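Local coordinates for protein polyguluronate lyase (Corynebacterium sp., PDB 1UAI) that probably cleaves the poly(alpha-L-guluronate) of alginate as a lyase with a jellyroll beta-sandwich fold, at residues 3-13 against 45-54. Numbering follows the deposited sequence.
Sequences PCDYPAQQLDL and FQVNAKCTGV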
loop_
_atom_site.group_PDB
_atom_site.type_symbol
_atom_site.label_atom_id
_atom_site.label_comp_id
_atom_site.label_asym_id
_atom_site.label_seq_id
_atom_site.Cartn_x
_atom_site.Cartn_y
_atom_site.Cartn_z
ATOM N N PRO A 3 -23.176 0.455 1.147
ATOM C CA PRO A 3 -21.860 -0.189 1.215
ATOM C C PRO A 3 -20.897 0.735 1.960
ATOM O O PRO A 3 -19.698 0.755 1.685
ATOM C CB PRO A 3 -21.491 -0.315 -0.250
ATOM C CG PRO A 3 -21.924 1.032 -0.771
ATOM C CD PRO A 3 -23.246 1.323 -0.045
ATOM N N CYS A 4 -21.432 1.491 2.913
ATOM C CA CYS A 4 -20.641 2.461 3.657
ATOM C C CYS A 4 -20.157 2.053 5.044
ATOM O O CYS A 4 -19.514 2.848 5.724
ATOM C CB CYS A 4 -21.436 3.762 3.791
ATOM S SG CYS A 4 -22.296 4.312 2.281
ATOM N N ASP A 5 -20.445 0.827 5.465
ATOM C CA ASP A 5 -20.045 0.398 6.802
ATOM C C ASP A 5 -18.675 -0.261 6.938
ATOM O O ASP A 5 -17.975 -0.033 7.924
ATOM C CB ASP A 5 -21.107 -0.534 7.396
ATOM C CG ASP A 5 -22.473 0.119 7.490
ATOM O OD1 ASP A 5 -22.536 1.331 7.786
ATOM O OD2 ASP A 5 -23.481 -0.582 7.281
ATOM N N TYR A 6 -18.288 -1.070 5.957
ATOM C CA TYR A 6 -17.008 -1.771 6.024
ATOM C C TYR A 6 -16.194 -1.653 4.749
ATOM O O TYR A 6 -16.746 -1.646 3.651
ATOM C CB TYR A 6 -17.236 -3.263 6.287
ATOM C CG TYR A 6 -18.068 -3.560 7.507
ATOM C CD1 TYR A 6 -17.587 -3.283 8.783
ATOM C CD2 TYR A 6 -19.340 -4.115 7.387
ATOM C CE1 TYR A 6 -18.350 -3.550 9.912
ATOM C CE2 TYR A 6 -20.115 -4.388 8.510
ATOM C CZ TYR A 6 -19.610 -4.102 9.769
ATOM O OH TYR A 6 -20.362 -4.378 10.888
ATOM N N PRO A 7 -14.860 -1.554 4.877
ATOM C CA PRO A 7 -14.020 -1.453 3.682
ATOM C C PRO A 7 -14.314 -2.599 2.707
ATOM O O PRO A 7 -14.234 -2.425 1.491
ATOM C CB PRO A 7 -12.614 -1.528 4.260
ATOM C CG PRO A 7 -12.760 -0.734 5.518
ATOM C CD PRO A 7 -14.078 -1.248 6.091
ATOM N N ALA A 8 -14.669 -3.763 3.248
ATOM C CA ALA A 8 -14.968 -4.938 2.431
ATOM C C ALA A 8 -16.199 -4.766 1.541
ATOM O O ALA A 8 -16.471 -5.610 0.689
ATOM C CB ALA A 8 -15.138 -6.164 3.326
ATOM N N GLN A 9 -16.946 -3.686 1.746
ATOM C CA GLN A 9 -18.126 -3.416 0.927
ATOM C C GLN A 9 -17.758 -2.494 -0.236
ATOM O O GLN A 9 -18.527 -2.344 -1.183
ATOM C CB GLN A 9 -19.229 -2.758 1.763
ATOM C CG GLN A 9 -19.730 -3.611 2.916
ATOM C CD GLN A 9 -20.765 -2.900 3.765
ATOM O OE1 GLN A 9 -20.594 -1.738 4.125
ATOM N NE2 GLN A 9 -21.841 -3.603 4.102
ATOM N N GLN A 10 -16.579 -1.884 -0.158
ATOM C CA GLN A 10 -16.090 -0.966 -1.190
ATOM C C GLN A 10 -15.138 -1.640 -2.177
ATOM O O GLN A 10 -15.095 -1.283 -3.358
ATOM C CB GLN A 10 -15.366 0.212 -0.536
ATOM C CG GLN A 10 -16.266 1.191 0.194
ATOM C CD GLN A 10 -17.130 1.997 -0.752
ATOM O OE1 GLN A 10 -16.673 2.423 -1.812
ATOM N NE2 GLN A 10 -18.382 2.224 -0.368
ATOM N N LEU A 11 -14.363 -2.598 -1.681
ATOM C CA LEU A 11 -13.397 -3.338 -2.490
ATOM C C LEU A 11 -13.569 -4.819 -2.192
ATOM O O LEU A 11 -14.064 -5.178 -1.126
ATOM C CB LEU A 11 -11.970 -2.930 -2.114
ATOM C CG LEU A 11 -11.604 -1.447 -2.196
ATOM C CD1 LEU A 11 -10.236 -1.228 -1.568
ATOM C CD2 LEU A 11 -11.611 -0.991 -3.647
ATOM N N ASP A 12 -13.173 -5.677 -3.129
ATOM C CA ASP A 12 -13.266 -7.114 -2.900
ATOM C C ASP A 12 -12.012 -7.489 -2.120
ATOM O O ASP A 12 -10.933 -7.648 -2.693
ATOM C CB ASP A 12 -13.304 -7.889 -4.221
ATOM C CG ASP A 12 -13.542 -9.373 -4.011
ATOM O OD1 ASP A 12 -13.327 -9.850 -2.876
ATOM O OD2 ASP A 12 -13.936 -10.066 -4.976
ATOM N N LEU A 13 -12.160 -7.618 -0.807
ATOM C CA LEU A 13 -11.036 -7.945 0.060
ATOM C C LEU A 13 -10.880 -9.434 0.346
ATOM O O LEU A 13 -10.137 -9.819 1.247
ATOM C CB LEU A 13 -11.159 -7.176 1.379
ATOM C CG LEU A 13 -11.182 -5.650 1.250
ATOM C CD1 LEU A 13 -11.250 -5.030 2.637
ATOM C CD2 LEU A 13 -9.939 -5.173 0.512
ATOM N N PHE A 45 -8.516 2.331 9.261
ATOM C CA PHE A 45 -8.994 1.449 8.203
ATOM C C PHE A 45 -10.515 1.502 8.238
ATOM O O PHE A 45 -11.152 0.812 9.032
ATOM C CB PHE A 45 -8.496 0.028 8.477
ATOM C CG PHE A 45 -8.952 -0.987 7.471
ATOM C CD1 PHE A 45 -8.506 -0.936 6.154
ATOM C CD2 PHE A 45 -9.818 -2.011 7.846
ATOM C CE1 PHE A 45 -8.915 -1.892 5.224
ATOM C CE2 PHE A 45 -10.233 -2.971 6.925
ATOM C CZ PHE A 45 -9.779 -2.910 5.612
ATOM N N GLN A 46 -11.092 2.315 7.362
ATOM C CA GLN A 46 -12.535 2.502 7.338
ATOM C C GLN A 46 -12.992 2.959 5.965
ATOM O O GLN A 46 -12.182 3.330 5.120
ATOM C CB GLN A 46 -12.913 3.596 8.339
ATOM C CG GLN A 46 -12.303 4.951 7.965
ATOM C CD GLN A 46 -12.862 6.108 8.768
ATOM O OE1 GLN A 46 -12.466 6.341 9.910
ATOM N NE2 GLN A 46 -13.796 6.840 8.172
ATOM N N VAL A 47 -14.299 2.924 5.740
ATOM C CA VAL A 47 -14.843 3.437 4.491
ATOM C C VAL A 47 -14.708 4.949 4.681
ATOM O O VAL A 47 -14.892 5.449 5.794
ATOM C CB VAL A 47 -16.339 3.089 4.324
ATOM C CG1 VAL A 47 -16.905 3.788 3.092
ATOM C CG2 VAL A 47 -16.511 1.587 4.201
ATOM N N ASN A 48 -14.368 5.683 3.627
ATOM C CA ASN A 48 -14.246 7.124 3.790
ATOM C C ASN A 48 -15.621 7.755 4.008
ATOM O O ASN A 48 -16.651 7.130 3.752
ATOM C CB ASN A 48 -13.526 7.761 2.590
ATOM C CG ASN A 48 -14.199 7.474 1.263
ATOM O OD1 ASN A 48 -15.282 6.897 1.206
ATOM N ND2 ASN A 48 -13.553 7.888 0.179
ATOM N N ALA A 49 -15.632 8.988 4.507
ATOM C CA ALA A 49 -16.878 9.695 4.785
ATOM C C ALA A 49 -17.806 9.781 3.575
ATOM O O ALA A 49 -19.026 9.700 3.719
ATOM C CB ALA A 49 -16.574 11.097 5.310
ATOM N N LYS A 50 -17.231 9.939 2.387
ATOM C CA LYS A 50 -18.033 10.045 1.173
ATOM C C LYS A 50 -18.558 8.713 0.644
ATOM O O LYS A 50 -19.280 8.680 -0.353
ATOM C CB LYS A 50 -17.240 10.766 0.078
ATOM C CG LYS A 50 -17.029 12.248 0.355
ATOM C CD LYS A 50 -16.318 12.934 -0.801
ATOM C CE LYS A 50 -16.166 14.428 -0.554
ATOM N NZ LYS A 50 -15.322 14.712 0.639
ATOM N N CYS A 51 -18.199 7.620 1.314
ATOM C CA CYS A 51 -18.651 6.287 0.921
ATOM C C CYS A 51 -18.306 5.953 -0.533
ATOM O O CYS A 51 -19.147 5.453 -1.283
ATOM C CB CYS A 51 -20.165 6.164 1.131
ATOM S SG CYS A 51 -20.809 4.474 0.908
ATOM N N THR A 52 -17.062 6.222 -0.918
ATOM C CA THR A 52 -16.596 5.959 -2.276
ATOM C C THR A 52 -15.353 5.077 -2.323
ATOM O O THR A 52 -14.986 4.576 -3.383
ATOM C CB THR A 52 -16.265 7.266 -3.014
ATOM O OG1 THR A 52 -15.377 8.050 -2.210
ATOM C CG2 THR A 52 -17.533 8.057 -3.302
ATOM N N GLY A 53 -14.697 4.898 -1.181
ATOM C CA GLY A 53 -13.503 4.076 -1.151
ATOM C C GLY A 53 -13.059 3.755 0.258
ATOM O O GLY A 53 -13.793 3.982 1.222
ATOM N N VAL A 54 -11.847 3.226 0.377
ATOM C CA VAL A 54 -11.301 2.853 1.671
ATOM C C VAL A 54 -10.194 3.795 2.114
ATOM O O VAL A 54 -9.239 4.053 1.378
ATOM C CB VAL A 54 -10.745 1.410 1.641
ATOM C CG1 VAL A 54 -10.171 1.035 3.005
ATOM C CG2 VAL A 54 -11.847 0.441 1.238
HETATM O O HOH W 1 -15.896 1.847 7.891
HETATM O O HOH W 2 -16.270 2.715 -4.373
HETATM O O HOH W 3 -19.943 3.183 -2.950
#
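Cys4 and Cys51 illustrate how a disulfide can pin an N-terminal arm to the margin of a beta-sandwich while apolar side chains seat it. The S-S torsion of -87° is near the relaxed right angle; Cys51 reaches across with SG anti to its backbone N. At the buried end, Pro7 sets CG over one face of the Phe45 ring, offset toward the rim, in a CH-pi contact 3.8 Å from the centroid and 16° off the normal, while Leu13 CD1 meets the same ring at its edge, in plane. Pro7 CB also touches Val54 CG2 (3.7 Å), and Leu11 CD1 meets the same methyl at 3.6 Å. Val47 turns CG2 onto the Tyr6 carbonyl and CG1 toward Gln10 CG. Bent at chi2 (-70°), Gln10 folds back so that NE2 donates to Pro3 O at 2.8 Å, from above that carbonyl plane. Two waters bridge polar groups: one joins Asp5 O to Val47 N, and another accepts from Gln10 NE2 and donates to Cys51 O. Strand 45-47 lies at the edge of the seven-stranded sheet, where 3-13 packs against it and the turn from Asn48 to Cys51. Between these two segments the join combines a covalent bond, apolar contacts and water bridges, without strand pairing.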